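Long-range contacts in putative ABC-transporter ATP-binding protein (Alicyclobacillus acidocaldarius, PDB 1Z47), which probably binds and hydrolyses ATP as the motor subunit of an ABC transporter thought to import sulfate: residues Y234-L240 and R349-R355; P286-L291 and W325-V329; A299-R305 and P339-M345. One frame throughout, in Å; residues are numbered along the deposited sequence.

In the fold
Contact 1 joins the chain just after helix 230-235, in the ABC ATPase part, to the C-terminal strand 351-354, which edges a three-stranded sheet with strands 279-284 and 250-255. Contacts 2 and 3 lie between its two segments in the sequence and alternate there: 286-291, 299-305, 325-329, 339-345. Both reach the five-stranded antiparallel sheet, where strands 289-293 and 342-347 are neighbours, and their centres are about 12 Å apart. The centre of contact 1 lies about 17 Å from that of contact 2 and about 26 Å from that of contact 3. The chain's end thus returns from the C-terminal barrel-like region to the ATPase part.

Contact 1. Residues Y234-L240 and R349-R355; sequences YEKPGTL and RWFIFPR
Leu240 and Phe353 bring the two backbones nearest, their CA atoms 6.0 Å apart, where the turn that leaves helix 230-235 passes over strand 351-354. Phe351 and Phe353, two residues apart on an extended strand, both send their rings up to this turn. Phe351 receives Pro237 on one face: CG stands 3.7 Å from the ring centroid, a CH-pi contact 16° off the normal, while the ring's edge meets the carbonyl oxygens of Tyr234 and Glu235, its CE2 lying 3.4 Å from Glu235 O. Proline suits this place because its compact, rigid ring holds polarised C-H groups against an aromatic face. Phe353 lies under the backbone itself, with Thr239 C and Leu240 N over one face and Pro237 O in plane at its edge, 3.6 Å from CZ. Leu240 adds an aliphatic flank, its CB 4.0 Å from Phe353 CB, and with CG anti to the backbone N (chi1 170°) its CD2 reaches Arg355 NH1 at 3.6 Å.

At the other end Glu235 OE1 and Arg349 NH2 make a salt-bridge contact at 3.0 Å. The same NH2 donates to OE2 over 3.2 Å, in the guanidinium plane and from the syn side, but 32° out of the carboxylate plane. Arg334 of the second subunit shares Glu235 OE2. Thr239 N-caps helix 240-245, its OG1 bonded to Val242 N and Glu225. The arrangement is consistent with a junction between the ATPase part and the C-terminal region, aromatic residues of an edge strand packing against the short turn linking helices 230-235 and 240-245.

Contact 2. Residues P286-L291 and W325-V329; sequences PKDVEL and WEVHV
Pro286 sets its CB on the imidazole face of His328 where a turn meets strand 325-329, an edge strand of a five-stranded antiparallel sheet. Segment 286-291 falls in a family of the OB clan, and the curled sheet is consistent with an OB-like barrel. Strand 289-291, at the other edge of that sheet, runs at 78° to strand 325-329 with the axes 6.9 Å apart, so the two edges approach across the interior.

The tight part is the turn. Pro286 CB sits over the centre of the imidazole, 3.5 Å from the centroid and 10° off the normal. Proline suits the place because its rigid ring presents CB squarely to the aromatic face. His328 N donates to Pro286 O over 2.8 Å, nearly straight at 169° but from above the carbonyl plane. At the ring's edge, His328 NE2 donates to Glu326 OE2 at 2.8 Å, in the ring plane but from above the carboxylate plane, which fixes the ring's rotation; Tyr312 also stacks on the imidazole. Replacing His328 by an alanine removes the face under Pro286, and the carboxylate of Glu326 would probably be left without its N-H partner.

Farther along, the packing is looser and apolar. Val289 CG1 meets Val327 CG2 at 3.9 Å, the beta-branched chains crossing at about a right angle, and Leu291 slides past Val327; such compact aliphatic residues suit a buried interior. At the more exposed side, Lys287 brings its CB near His328, while its NZ bonds to Tyr234 OH. Between the two parts a water bridges the backbones, donating to Val289 O at 2.7 Å and His328 O at 2.6 Å.

Contact 3. Residues A299-R305 and P339-M345; sequences AHAQVVR and PGAWVHM
Gln302 and Trp342 form a non-hydrogen-bonded antiparallel pair whose side chains lie on one face of the sheet and cross at a slant. Gln302 CB stands over the six-membered ring, 3.9 Å from its centroid, a CH-pi contact. With CG anti to the backbone N (chi1 -172°) and the chain extended, the amide plane lies 43° from that of the indole, and NE2 gives a weak bond to Gly340 O. NE2 also comes close to Trp342 NE1, but both are donors and do not bond, so the setting of the amide is uncertain. Glutamine suits the place by joining an aliphatic stem to a polar end. The methyl of Ala299 meets the same indole obliquely, small enough to fit beside CE3.

The next pair, Ala301 with Val343, is hydrogen-bonded, and here a classic beta bulge interrupts the antiparallel ladder: His300 N (2.7 Å) and Ala301 N (2.9 Å) both donate to Val343 O.

The bulge sets His300 beside His344, the two side chains pointing the same way with ring centroids 4.5 Å apart. The imidazole of His300 is held by Met345 N, which donates to ND1 over 3.0 Å in a nearly straight bond (171°). Histidine suits this site because its ring nitrogen can accept a backbone N-H. At the Pro339 end, Gly340, whose positive phi favours glycine, donates its N-H to Val303 O at 2.8 Å.

Contact 1. Residues Y234-L240 and R349-R355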
loop_
_atom_site.group_PDB
_atom_site.type_symbol
_atom_site.label_atom_id
_atom_site.label_comp_id
_atom_site.label_asym_id
_atom_site.label_seq_id
_atom_site.Cartn_x
_atom_site.Cartn_y
_atom_site.Cartn_z
ATOM N N TYR B 234 0.305 16.889 -6.652
ATOM C CA TYR B 234 0.102 16.933 -5.205
ATOM C C TYR B 234 -0.110 18.346 -4.658
ATOM O O TYR B 234 -1.003 18.577 -3.833
ATOM C CB TYR B 234 1.304 16.313 -4.471
ATOM C CG TYR B 234 1.137 16.178 -2.959
ATOM C CD1 TYR B 234 0.703 14.980 -2.376
ATOM C CD2 TYR B 234 1.443 17.238 -2.110
ATOM C CE1 TYR B 234 0.584 14.853 -0.982
ATOM C CE2 TYR B 234 1.330 17.117 -0.729
ATOM C CZ TYR B 234 0.903 15.928 -0.169
ATOM O OH TYR B 234 0.830 15.828 1.201
ATOM N N GLU B 235 0.726 19.284 -5.098
ATOM C CA GLU B 235 0.631 20.652 -4.606
ATOM C C GLU B 235 -0.293 21.560 -5.414
ATOM O O GLU B 235 -0.855 22.502 -4.860
ATOM C CB GLU B 235 2.034 21.264 -4.514
ATOM C CG GLU B 235 2.959 20.512 -3.548
ATOM C CD GLU B 235 2.589 20.680 -2.078
ATOM O OE1 GLU B 235 1.393 20.877 -1.759
ATOM O OE2 GLU B 235 3.501 20.598 -1.224
ATOM N N LYS B 236 -0.457 21.267 -6.704
ATOM C CA LYS B 236 -1.313 22.050 -7.586
ATOM C C LYS B 236 -2.355 21.184 -8.314
ATOM O O LYS B 236 -2.402 21.131 -9.543
ATOM C CB LYS B 236 -0.450 22.823 -8.593
ATOM C CG LYS B 236 0.558 23.749 -7.898
ATOM C CD LYS B 236 1.323 24.643 -8.882
ATOM C CE LYS B 236 2.446 23.896 -9.591
ATOM N NZ LYS B 236 3.161 24.737 -10.601
ATOM N N PRO B 237 -3.196 20.465 -7.544
ATOM C CA PRO B 237 -4.226 19.619 -8.161
ATOM C C PRO B 237 -5.147 20.446 -9.061
ATOM O O PRO B 237 -5.637 21.506 -8.660
ATOM C CB PRO B 237 -4.952 19.008 -6.956
ATOM C CG PRO B 237 -4.673 19.991 -5.812
ATOM C CD PRO B 237 -3.237 20.382 -6.073
ATOM N N GLY B 238 -5.363 19.972 -10.277
ATOM C CA GLY B 238 -6.199 20.700 -11.213
ATOM C C GLY B 238 -7.685 20.587 -10.936
ATOM O O GLY B 238 -8.459 21.460 -11.311
ATOM N N THR B 239 -8.101 19.511 -10.276
ATOM C CA THR B 239 -9.513 19.340 -9.988
ATOM C C THR B 239 -9.704 18.754 -8.608
ATOM O O THR B 239 -8.750 18.285 -7.974
ATOM C CB THR B 239 -10.167 18.406 -11.006
ATOM O OG1 THR B 239 -9.639 17.086 -10.835
ATOM C CG2 THR B 239 -9.882 18.876 -12.430
ATOM N N LEU B 240 -10.942 18.772 -8.136
ATOM C CA LEU B 240 -11.216 18.220 -6.832
ATOM C C LEU B 240 -10.843 16.736 -6.856
ATOM O O LEU B 240 -10.348 16.199 -5.857
ATOM C CB LEU B 240 -12.699 18.392 -6.488
ATOM C CG LEU B 240 -13.205 17.663 -5.244
ATOM C CD1 LEU B 240 -12.490 18.161 -3.980
ATOM C CD2 LEU B 240 -14.715 17.931 -5.125
ATOM N N ARG B 349 -2.989 24.812 5.765
ATOM C CA ARG B 349 -2.973 24.883 4.295
ATOM C C ARG B 349 -4.238 24.159 3.842
ATOM O O ARG B 349 -4.724 23.263 4.558
ATOM C CB ARG B 349 -1.741 24.192 3.708
ATOM C CG ARG B 349 -0.424 24.854 4.118
ATOM C CD ARG B 349 0.802 23.989 3.812
ATOM N NE ARG B 349 0.888 23.637 2.397
ATOM C CZ ARG B 349 1.879 22.932 1.859
ATOM N NH1 ARG B 349 2.886 22.499 2.617
ATOM N NH2 ARG B 349 1.861 22.651 0.560
ATOM N N TRP B 350 -4.742 24.530 2.669
ATOM C CA TRP B 350 -5.978 23.943 2.147
ATOM C C TRP B 350 -6.189 24.259 0.682
ATOM O O TRP B 350 -5.487 25.093 0.084
ATOM C CB TRP B 350 -7.183 24.483 2.943
ATOM C CG TRP B 350 -7.341 25.999 2.858
ATOM C CD1 TRP B 350 -7.992 26.708 1.886
ATOM C CD2 TRP B 350 -6.737 26.977 3.725
ATOM N NE1 TRP B 350 -7.827 28.066 2.094
ATOM C CE2 TRP B 350 -7.060 28.254 3.211
ATOM C CE3 TRP B 350 -5.948 26.896 4.881
ATOM C CZ2 TRP B 350 -6.617 29.443 3.814
ATOM C CZ3 TRP B 350 -5.507 28.081 5.478
ATOM C CH2 TRP B 350 -5.845 29.333 4.939
ATOM N N PHE B 351 -7.176 23.573 0.106
ATOM C CA PHE B 351 -7.581 23.776 -1.273
ATOM C C PHE B 351 -9.092 24.012 -1.146
ATOM O O PHE B 351 -9.725 23.563 -0.180
ATOM C CB PHE B 351 -7.391 22.512 -2.129
ATOM C CG PHE B 351 -5.956 22.063 -2.268
ATOM C CD1 PHE B 351 -5.606 20.740 -1.999
ATOM C CD2 PHE B 351 -4.970 22.948 -2.714
ATOM C CE1 PHE B 351 -4.275 20.293 -2.174
ATOM C CE2 PHE B 351 -3.644 22.521 -2.892
ATOM C CZ PHE B 351 -3.299 21.184 -2.621
ATOM N N ILE B 352 -9.655 24.703 -2.118
ATOM C CA ILE B 352 -11.099 24.955 -2.142
ATOM C C ILE B 352 -11.545 24.808 -3.592
ATOM O O ILE B 352 -11.022 25.466 -4.492
ATOM C CB ILE B 352 -11.461 26.372 -1.619
ATOM C CG1 ILE B 352 -11.052 26.487 -0.154
ATOM C CG2 ILE B 352 -13.000 26.610 -1.726
ATOM C CD1 ILE B 352 -11.388 27.812 0.497
ATOM N N PHE B 353 -12.483 23.901 -3.828
ATOM C CA PHE B 353 -12.995 23.689 -5.176
ATOM C C PHE B 353 -14.514 23.791 -5.131
ATOM O O PHE B 353 -15.136 23.389 -4.159
ATOM C CB PHE B 353 -12.667 22.297 -5.711
ATOM C CG PHE B 353 -11.216 22.068 -6.010
ATOM C CD1 PHE B 353 -10.368 21.572 -5.036
ATOM C CD2 PHE B 353 -10.719 22.299 -7.288
ATOM C CE1 PHE B 353 -9.032 21.301 -5.331
ATOM C CE2 PHE B 353 -9.387 22.035 -7.599
ATOM C CZ PHE B 353 -8.544 21.534 -6.615
ATOM N N PRO B 354 -15.117 24.310 -6.201
ATOM C CA PRO B 354 -16.563 24.479 -6.339
ATOM C C PRO B 354 -17.186 23.102 -6.448
ATOM O O PRO B 354 -16.657 22.247 -7.168
ATOM C CB PRO B 354 -16.717 25.218 -7.664
ATOM C CG PRO B 354 -15.328 25.778 -7.950
ATOM C CD PRO B 354 -14.428 24.708 -7.442
ATOM N N ARG B 355 -18.284 22.891 -5.723
ATOM C CA ARG B 355 -19.031 21.639 -5.792
ATOM C C ARG B 355 -19.769 21.629 -7.140
ATOM O O ARG B 355 -20.020 20.521 -7.658
ATOM C CB ARG B 355 -20.049 21.542 -4.650
ATOM C CG ARG B 355 -19.476 21.062 -3.339
ATOM C CD ARG B 355 -18.962 19.640 -3.453
ATOM N NE ARG B 355 -18.542 19.109 -2.163
ATOM C CZ ARG B 355 -17.883 17.961 -2.011
ATOM N NH1 ARG B 355 -17.567 17.226 -3.072
ATOM N NH2 ARG B 355 -17.545 17.547 -0.801
ATOM O OXT ARG B 355 -20.100 22.731 -7.662
#

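Contact 2. Residues P286-L291 and W325-V329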
loop_
_atom_site.group_PDB
_atom_site.type_symbol
_atom_site.label_atom_id
_atom_site.label_comp_id
_atom_site.label_asym_id
_atom_site.label_seq_id
_atom_site.Cartn_x
_atom_site.Cartn_y
_atom_site.Cartn_z
ATOM N N PRO B 286 -4.170 15.820 6.177
ATOM C CA PRO B 286 -3.968 15.486 7.597
ATOM C C PRO B 286 -2.763 16.150 8.278
ATOM O O PRO B 286 -2.831 16.521 9.452
ATOM C CB PRO B 286 -3.852 13.968 7.583
ATOM C CG PRO B 286 -4.791 13.572 6.463
ATOM C CD PRO B 286 -4.410 14.602 5.383
ATOM N N LYS B 287 -1.668 16.282 7.543
ATOM C CA LYS B 287 -0.460 16.888 8.077
ATOM C C LYS B 287 -0.615 18.408 8.243
ATOM O O LYS B 287 0.120 19.023 9.015
ATOM C CB LYS B 287 0.732 16.597 7.149
ATOM C CG LYS B 287 0.729 17.362 5.822
ATOM C CD LYS B 287 1.951 16.981 4.984
ATOM C CE LYS B 287 2.233 17.960 3.842
ATOM N NZ LYS B 287 1.110 18.058 2.865
ATOM N N ASP B 288 -1.572 19.002 7.531
ATOM C CA ASP B 288 -1.787 20.451 7.585
ATOM C C ASP B 288 -2.746 20.967 8.637
ATOM O O ASP B 288 -3.300 22.053 8.487
ATOM C CB ASP B 288 -2.252 20.962 6.226
ATOM C CG ASP B 288 -1.241 20.722 5.147
ATOM O OD1 ASP B 288 -0.033 20.826 5.451
ATOM O OD2 ASP B 288 -1.648 20.441 3.994
ATOM N N VAL B 289 -2.942 20.199 9.698
ATOM C CA VAL B 289 -3.830 20.591 10.780
ATOM C C VAL B 289 -3.081 20.415 12.105
ATOM O O VAL B 289 -2.506 19.354 12.355
ATOM C CB VAL B 289 -5.092 19.712 10.781
ATOM C CG1 VAL B 289 -6.028 20.139 11.901
ATOM C CG2 VAL B 289 -5.791 19.810 9.406
ATOM N N GLU B 290 -3.079 21.452 12.944
ATOM C CA GLU B 290 -2.384 21.394 14.234
ATOM C C GLU B 290 -3.349 21.341 15.409
ATOM O O GLU B 290 -4.362 22.038 15.424
ATOM C CB GLU B 290 -1.460 22.598 14.363
ATOM C CG GLU B 290 -0.753 22.924 13.062
ATOM C CD GLU B 290 0.267 24.040 13.204
ATOM O OE1 GLU B 290 1.399 23.768 13.662
ATOM O OE2 GLU B 290 -0.068 25.193 12.861
ATOM N N LEU B 291 -3.034 20.510 16.398
ATOM C CA LEU B 291 -3.888 20.363 17.564
ATOM C C LEU B 291 -3.274 20.954 18.827
ATOM O O LEU B 291 -2.073 20.834 19.070
ATOM C CB LEU B 291 -4.203 18.890 17.782
ATOM C CG LEU B 291 -4.610 18.183 16.485
ATOM C CD1 LEU B 291 -4.909 16.733 16.778
ATOM C CD2 LEU B 291 -5.812 18.878 15.875
ATOM N N TRP B 325 -12.227 13.919 11.443
ATOM C CA TRP B 325 -11.040 14.366 10.715
ATOM C C TRP B 325 -9.816 13.520 11.050
ATOM O O TRP B 325 -9.660 13.068 12.187
ATOM C CB TRP B 325 -10.681 15.808 11.079
ATOM C CG TRP B 325 -11.573 16.858 10.511
ATOM C CD1 TRP B 325 -12.925 16.965 10.686
ATOM C CD2 TRP B 325 -11.182 17.970 9.696
ATOM N NE1 TRP B 325 -13.394 18.073 10.032
ATOM C CE2 TRP B 325 -12.352 18.712 9.418
ATOM C CE3 TRP B 325 -9.961 18.414 9.175
ATOM C CZ2 TRP B 325 -12.338 19.881 8.639
ATOM C CZ3 TRP B 325 -9.941 19.577 8.401
ATOM C CH2 TRP B 325 -11.128 20.299 8.140
ATOM N N GLU B 326 -8.951 13.323 10.057
ATOM C CA GLU B 326 -7.706 12.601 10.262
ATOM C C GLU B 326 -6.608 13.651 10.247
ATOM O O GLU B 326 -6.509 14.459 9.331
ATOM C CB GLU B 326 -7.427 11.563 9.159
ATOM C CG GLU B 326 -6.110 10.800 9.429
ATOM C CD GLU B 326 -5.818 9.678 8.436
ATOM O OE1 GLU B 326 -6.733 9.276 7.690
ATOM O OE2 GLU B 326 -4.668 9.190 8.423
ATOM N N VAL B 327 -5.795 13.635 11.289
ATOM C CA VAL B 327 -4.710 14.585 11.430
ATOM C C VAL B 327 -3.403 13.823 11.648
ATOM O O VAL B 327 -3.387 12.803 12.334
ATOM C CB VAL B 327 -4.951 15.510 12.666
ATOM C CG1 VAL B 327 -3.741 16.452 12.868
ATOM C CG2 VAL B 327 -6.266 16.320 12.481
ATOM N N HIS B 328 -2.315 14.335 11.080
ATOM C CA HIS B 328 -1.009 13.705 11.246
ATOM C C HIS B 328 -0.117 14.607 12.095
ATOM O O HIS B 328 0.197 15.719 11.692
ATOM C CB HIS B 328 -0.363 13.447 9.874
ATOM C CG HIS B 328 -1.033 12.357 9.089
ATOM N ND1 HIS B 328 -0.617 11.978 7.831
ATOM C CD2 HIS B 328 -2.073 11.543 9.403
ATOM C CE1 HIS B 328 -1.375 10.981 7.402
ATOM N NE2 HIS B 328 -2.266 10.697 8.337
ATOM N N VAL B 329 0.270 14.146 13.279
ATOM C CA VAL B 329 1.147 14.963 14.130
ATOM C C VAL B 329 2.543 14.339 14.189
ATOM O O VAL B 329 2.675 13.123 14.089
ATOM C CB VAL B 329 0.590 15.101 15.555
ATOM C CG1 VAL B 329 -0.802 15.726 15.512
ATOM C CG2 VAL B 329 0.528 13.745 16.230
HETATM O O HOH W 1 -0.123 18.172 12.504
#

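Contact 3. Residues A299-R305 and P339-M345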
loop_
_atom_site.group_PDB
_atom_site.type_symbol
_atom_site.label_atom_id
_atom_site.label_comp_id
_atom_site.label_asym_id
_atom_site.label_seq_id
_atom_site.Cartn_x
_atom_site.Cartn_y
_atom_site.Cartn_z
ATOM N N ALA B 299 -13.697 23.717 22.902
ATOM C CA ALA B 299 -12.986 22.785 22.028
ATOM C C ALA B 299 -13.703 22.576 20.696
ATOM O O ALA B 299 -14.935 22.657 20.631
ATOM C CB ALA B 299 -12.804 21.447 22.732
ATOM N N HIS B 300 -12.919 22.309 19.648
ATOM C CA HIS B 300 -13.439 22.064 18.295
ATOM C C HIS B 300 -13.774 20.594 18.104
ATOM O O HIS B 300 -14.764 20.248 17.451
ATOM C CB HIS B 300 -12.405 22.444 17.240
ATOM C CG HIS B 300 -12.139 23.910 17.145
ATOM N ND1 HIS B 300 -11.029 24.421 16.507
ATOM C CD2 HIS B 300 -12.855 24.976 17.568
ATOM C CE1 HIS B 300 -11.075 25.741 16.540
ATOM N NE2 HIS B 300 -12.173 26.103 17.177
ATOM N N ALA B 301 -12.942 19.728 18.674
ATOM C CA ALA B 301 -13.157 18.305 18.530
ATOM C C ALA B 301 -12.739 17.491 19.736
ATOM O O ALA B 301 -12.162 17.997 20.691
ATOM C CB ALA B 301 -12.428 17.807 17.292
ATOM N N GLN B 302 -13.060 16.210 19.681
ATOM C CA GLN B 302 -12.717 15.291 20.743
ATOM C C GLN B 302 -11.990 14.146 20.047
ATOM O O GLN B 302 -12.417 13.674 18.991
ATOM C CB GLN B 302 -13.983 14.802 21.447
ATOM C CG GLN B 302 -13.716 13.979 22.684
ATOM C CD GLN B 302 -14.980 13.687 23.466
ATOM O OE1 GLN B 302 -15.940 13.123 22.936
ATOM N NE2 GLN B 302 -14.985 14.066 24.739
ATOM N N VAL B 303 -10.887 13.712 20.633
ATOM C CA VAL B 303 -10.091 12.649 20.046
ATOM C C VAL B 303 -10.751 11.292 20.121
ATOM O O VAL B 303 -11.165 10.848 21.188
ATOM C CB VAL B 303 -8.719 12.576 20.727
ATOM C CG1 VAL B 303 -7.984 11.301 20.300
ATOM C CG2 VAL B 303 -7.915 13.827 20.386
ATOM N N VAL B 304 -10.870 10.637 18.975
ATOM C CA VAL B 304 -11.450 9.314 18.947
ATOM C C VAL B 304 -10.269 8.413 19.289
ATOM O O VAL B 304 -10.341 7.600 20.202
ATOM C CB VAL B 304 -12.002 8.967 17.550
ATOM C CG1 VAL B 304 -12.621 7.585 17.565
ATOM C CG2 VAL B 304 -13.037 10.003 17.133
ATOM N N ARG B 305 -9.171 8.565 18.557
ATOM C CA ARG B 305 -7.988 7.773 18.857
ATOM C C ARG B 305 -6.776 8.149 18.031
ATOM O O ARG B 305 -6.865 8.981 17.123
ATOM C CB ARG B 305 -8.279 6.269 18.734
ATOM C CG ARG B 305 -8.467 5.750 17.359
ATOM C CD ARG B 305 -7.708 4.457 17.216
ATOM N NE ARG B 305 -7.599 4.087 15.815
ATOM C CZ ARG B 305 -6.737 3.193 15.339
ATOM N NH1 ARG B 305 -5.894 2.564 16.156
ATOM N NH2 ARG B 305 -6.711 2.942 14.039
ATOM N N PRO B 339 -7.624 9.414 23.793
ATOM C CA PRO B 339 -9.047 9.344 23.440
ATOM C C PRO B 339 -9.846 10.223 24.400
ATOM O O PRO B 339 -9.364 10.553 25.482
ATOM C CB PRO B 339 -9.374 7.861 23.615
ATOM C CG PRO B 339 -8.088 7.192 23.256
ATOM C CD PRO B 339 -7.053 8.062 23.943
ATOM N N GLY B 340 -11.057 10.605 24.003
ATOM C CA GLY B 340 -11.888 11.430 24.863
ATOM C C GLY B 340 -11.400 12.859 25.031
ATOM O O GLY B 340 -12.203 13.771 25.221
ATOM N N ALA B 341 -10.090 13.060 24.956
ATOM C CA ALA B 341 -9.506 14.392 25.105
ATOM C C ALA B 341 -10.129 15.435 24.170
ATOM O O ALA B 341 -10.431 15.137 23.012
ATOM C CB ALA B 341 -8.007 14.318 24.862
ATOM N N TRP B 342 -10.326 16.655 24.675
ATOM C CA TRP B 342 -10.885 17.747 23.868
ATOM C C TRP B 342 -9.769 18.577 23.243
ATOM O O TRP B 342 -8.738 18.809 23.870
ATOM C CB TRP B 342 -11.800 18.650 24.710
ATOM C CG TRP B 342 -13.146 18.039 24.943
ATOM C CD1 TRP B 342 -13.528 17.266 26.002
ATOM C CD2 TRP B 342 -14.249 18.037 24.028
ATOM N NE1 TRP B 342 -14.795 16.776 25.800
ATOM C CE2 TRP B 342 -15.262 17.234 24.596
ATOM C CE3 TRP B 342 -14.477 18.632 22.779
ATOM C CZ2 TRP B 342 -16.487 17.008 23.957
ATOM C CZ3 TRP B 342 -15.694 18.407 22.142
ATOM C CH2 TRP B 342 -16.684 17.601 22.735
ATOM N N VAL B 343 -9.977 19.026 22.006
ATOM C CA VAL B 343 -8.957 19.798 21.299
ATOM C C VAL B 343 -9.439 20.896 20.365
ATOM O O VAL B 343 -10.592 20.912 19.922
ATOM C CB VAL B 343 -8.039 18.886 20.446
ATOM C CG1 VAL B 343 -7.224 17.965 21.343
ATOM C CG2 VAL B 343 -8.885 18.076 19.456
ATOM N N HIS B 344 -8.502 21.789 20.060
ATOM C CA HIS B 344 -8.673 22.928 19.170
ATOM C C HIS B 344 -7.896 22.560 17.918
ATOM O O HIS B 344 -6.813 21.981 18.022
ATOM C CB HIS B 344 -8.057 24.179 19.818
ATOM C CG HIS B 344 -7.775 25.300 18.861
ATOM N ND1 HIS B 344 -8.659 26.335 18.640
ATOM C CD2 HIS B 344 -6.699 25.555 18.079
ATOM C CE1 HIS B 344 -8.141 27.179 17.765
ATOM N NE2 HIS B 344 -6.953 26.728 17.408
ATOM N N MET B 345 -8.452 22.883 16.746
ATOM C CA MET B 345 -7.831 22.601 15.451
ATOM C C MET B 345 -7.254 23.852 14.821
ATOM O O MET B 345 -7.756 24.949 15.035
ATOM C CB MET B 345 -8.853 22.027 14.470
ATOM C CG MET B 345 -9.313 20.625 14.768
ATOM S SD MET B 345 -10.747 20.222 13.743
ATOM C CE MET B 345 -12.001 20.156 14.975
#